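Local atomic coordinates of ribokinase (Cryptococcus neoformans var. grubii serotype A, PDB entry 6CW5), a protein that probably phosphorylates D-ribose at O-5 using ATP in a magnesium-dependent reaction, making D-ribose 5-phosphate, which can feed nucleotide synthesis or the pentose phosphate pathway. Residues 226-231 against 253-258. Residues are numbered along the deposited sequence; the frame is centred on the assembly and turned at random.
Sequences AGILEL and LCYEPG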
loop_
_atom_site.group_PDB
_atom_site.type_symbol
_atom_site.label_atom_id
_atom_site.label_comp_id
_atom_site.label_asym_id
_atom_site.label_seq_id
_atom_site.Cartn_x
_atom_site.Cartn_y
_atom_site.Cartn_z
ATOM N N ALA A 226 -7.427 4.138 32.740
ATOM C CA ALA A 226 -8.566 3.264 32.476
ATOM C C ALA A 226 -8.779 3.085 30.984
ATOM O O ALA A 226 -9.105 1.983 30.525
ATOM C CB ALA A 226 -9.840 3.804 33.154
ATOM N N GLY A 227 -8.560 4.144 30.195
ATOM C CA GLY A 227 -8.720 4.022 28.753
ATOM C C GLY A 227 -7.710 3.069 28.136
ATOM O O GLY A 227 -8.034 2.320 27.212
ATOM N N ILE A 228 -6.476 3.073 28.642
ATOM C CA ILE A 228 -5.479 2.111 28.161
ATOM C C ILE A 228 -5.932 0.687 28.464
ATOM O O ILE A 228 -5.872 -0.206 27.606
ATOM C CB ILE A 228 -4.112 2.392 28.801
ATOM C CG1 ILE A 228 -3.474 3.648 28.189
ATOM C CG2 ILE A 228 -3.183 1.188 28.607
ATOM C CD1 ILE A 228 -2.214 4.104 28.996
ATOM N N LEU A 229 -6.378 0.452 29.693
ATOM C CA LEU A 229 -6.794 -0.900 30.069
ATOM C C LEU A 229 -8.013 -1.342 29.263
ATOM O O LEU A 229 -8.139 -2.520 28.895
ATOM C CB LEU A 229 -7.086 -0.977 31.573
ATOM C CG LEU A 229 -5.894 -0.755 32.505
ATOM C CD1 LEU A 229 -6.317 -0.667 33.947
ATOM C CD2 LEU A 229 -4.866 -1.900 32.306
ATOM N N GLU A 230 -8.924 -0.411 28.987
ATOM C CA GLU A 230 -10.091 -0.709 28.166
ATOM C C GLU A 230 -9.690 -1.037 26.731
ATOM O O GLU A 230 -10.195 -2.000 26.124
ATOM C CB GLU A 230 -11.054 0.482 28.176
ATOM C CG GLU A 230 -12.274 0.171 27.338
ATOM C CD GLU A 230 -13.418 1.155 27.480
ATOM O OE1 GLU A 230 -13.388 2.031 28.383
ATOM O OE2 GLU A 230 -14.366 1.023 26.666
ATOM N N LEU A 231 -8.789 -0.236 26.179
ATOM C CA LEU A 231 -8.306 -0.467 24.826
ATOM C C LEU A 231 -7.681 -1.844 24.729
ATOM O O LEU A 231 -7.959 -2.590 23.786
ATOM C CB LEU A 231 -7.315 0.632 24.436
ATOM C CG LEU A 231 -6.734 0.581 23.028
ATOM C CD1 LEU A 231 -7.861 0.577 22.001
ATOM C CD2 LEU A 231 -5.767 1.769 22.766
ATOM N N LEU A 253 2.013 7.755 30.440
ATOM C CA LEU A 253 1.586 6.444 30.911
ATOM C C LEU A 253 2.209 5.365 30.028
ATOM O O LEU A 253 2.318 5.524 28.810
ATOM C CB LEU A 253 0.058 6.347 30.870
ATOM C CG LEU A 253 -0.705 7.293 31.796
ATOM C CD1 LEU A 253 -2.212 7.308 31.488
ATOM C CD2 LEU A 253 -0.482 6.885 33.241
ATOM N N CYS A 254 2.630 4.277 30.633
ATOM C CA CYS A 254 3.252 3.177 29.910
ATOM C C CYS A 254 2.555 1.888 30.319
ATOM O O CYS A 254 2.287 1.674 31.509
ATOM C CB CYS A 254 4.767 3.125 30.212
ATOM S SG CYS A 254 5.677 1.692 29.558
ATOM N N TYR A 255 2.253 1.039 29.337
ATOM C CA TYR A 255 1.539 -0.207 29.590
ATOM C C TYR A 255 2.137 -1.310 28.733
ATOM O O TYR A 255 2.149 -1.202 27.503
ATOM C CB TYR A 255 0.036 -0.066 29.287
ATOM C CG TYR A 255 -0.703 -1.383 29.293
ATOM C CD1 TYR A 255 -1.082 -1.970 30.492
ATOM C CD2 TYR A 255 -1.006 -2.046 28.111
ATOM C CE1 TYR A 255 -1.750 -3.181 30.512
ATOM C CE2 TYR A 255 -1.676 -3.254 28.119
ATOM C CZ TYR A 255 -2.045 -3.815 29.329
ATOM O OH TYR A 255 -2.713 -5.020 29.367
ATOM N N GLU A 256 2.613 -2.372 29.378
ATOM C CA GLU A 256 2.897 -3.623 28.680
ATOM C C GLU A 256 1.770 -4.610 28.900
ATOM O O GLU A 256 1.197 -4.666 30.002
ATOM C CB GLU A 256 4.216 -4.255 29.155
ATOM C CG GLU A 256 5.397 -3.342 29.001
ATOM C CD GLU A 256 6.666 -4.002 29.475
ATOM O OE1 GLU A 256 7.007 -3.837 30.663
ATOM O OE2 GLU A 256 7.291 -4.712 28.662
ATOM N N PRO A 257 1.434 -5.377 27.865
ATOM C CA PRO A 257 0.311 -6.315 27.964
ATOM C C PRO A 257 0.316 -7.111 29.262
ATOM O O PRO A 257 1.319 -7.742 29.612
ATOM C CB PRO A 257 0.521 -7.232 26.754
ATOM C CG PRO A 257 1.173 -6.347 25.754
ATOM C CD PRO A 257 2.090 -5.434 26.545
ATOM N N GLY A 258 -0.789 -7.031 29.992
ATOM C CA GLY A 258 -0.976 -7.781 31.211
ATOM C C GLY A 258 -0.341 -7.175 32.439
ATOM O O GLY A 258 -0.492 -7.738 33.527
#
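The phenol ring of Tyr255 is the one aromatic group in this contact, and methyl groups of Ile228 and Leu229 approach it obliquely. Ile228 CG2 sits at the root of the ring, 3.5 Å from Tyr255 CB and 3.6 Å from Tyr255 CG. Leu229 CD2 lies further along, 3.8 Å from Tyr255 CE1, its side chain crossing that of the tyrosine at about a right angle. His232, one turn on from Ile228, adds an edge-to-face ring contact with the tyrosine.

The two branches of Ile228 divide the work. With CG2 anti to the backbone N and CG1 beside it (chi1 -74°), the short branch meets Tyr255, while the extended long branch carries CD1 to Leu253, 3.7 Å from Leu253 CB. One isoleucine thus bridges two alternate residues of the strand, whose side chains both point at the helix; that of the intervening Cys254 points away. Leu253 also packs on the preceding turns of the helix, against Gln221, Ala224 and Ser225.

The axes of 226-231 and strand 253-255 run in the same general direction, inclined by 25° and 9.7 Å apart. Ile228 also rests on Ile243 and Cys245 of strand 242-246, the antiparallel neighbour of 252-255, so helix 220-233 covers this hairpin near one end of the large mixed sheet of the ribokinase-type fold.

The hydroxyl of Tyr255 accepts a hydrogen bond from Gly258 N, with Tyr255 OH and Gly258 N 2.9 Å apart and an angle of 167° at the hydrogen. This nearly straight bond ties the far end of the ring to the turn after the strand. The helix-strand interface itself is purely apolar, held by van der Waals packing, while the hydroxyl takes its bond from Gly258 N within its own segment.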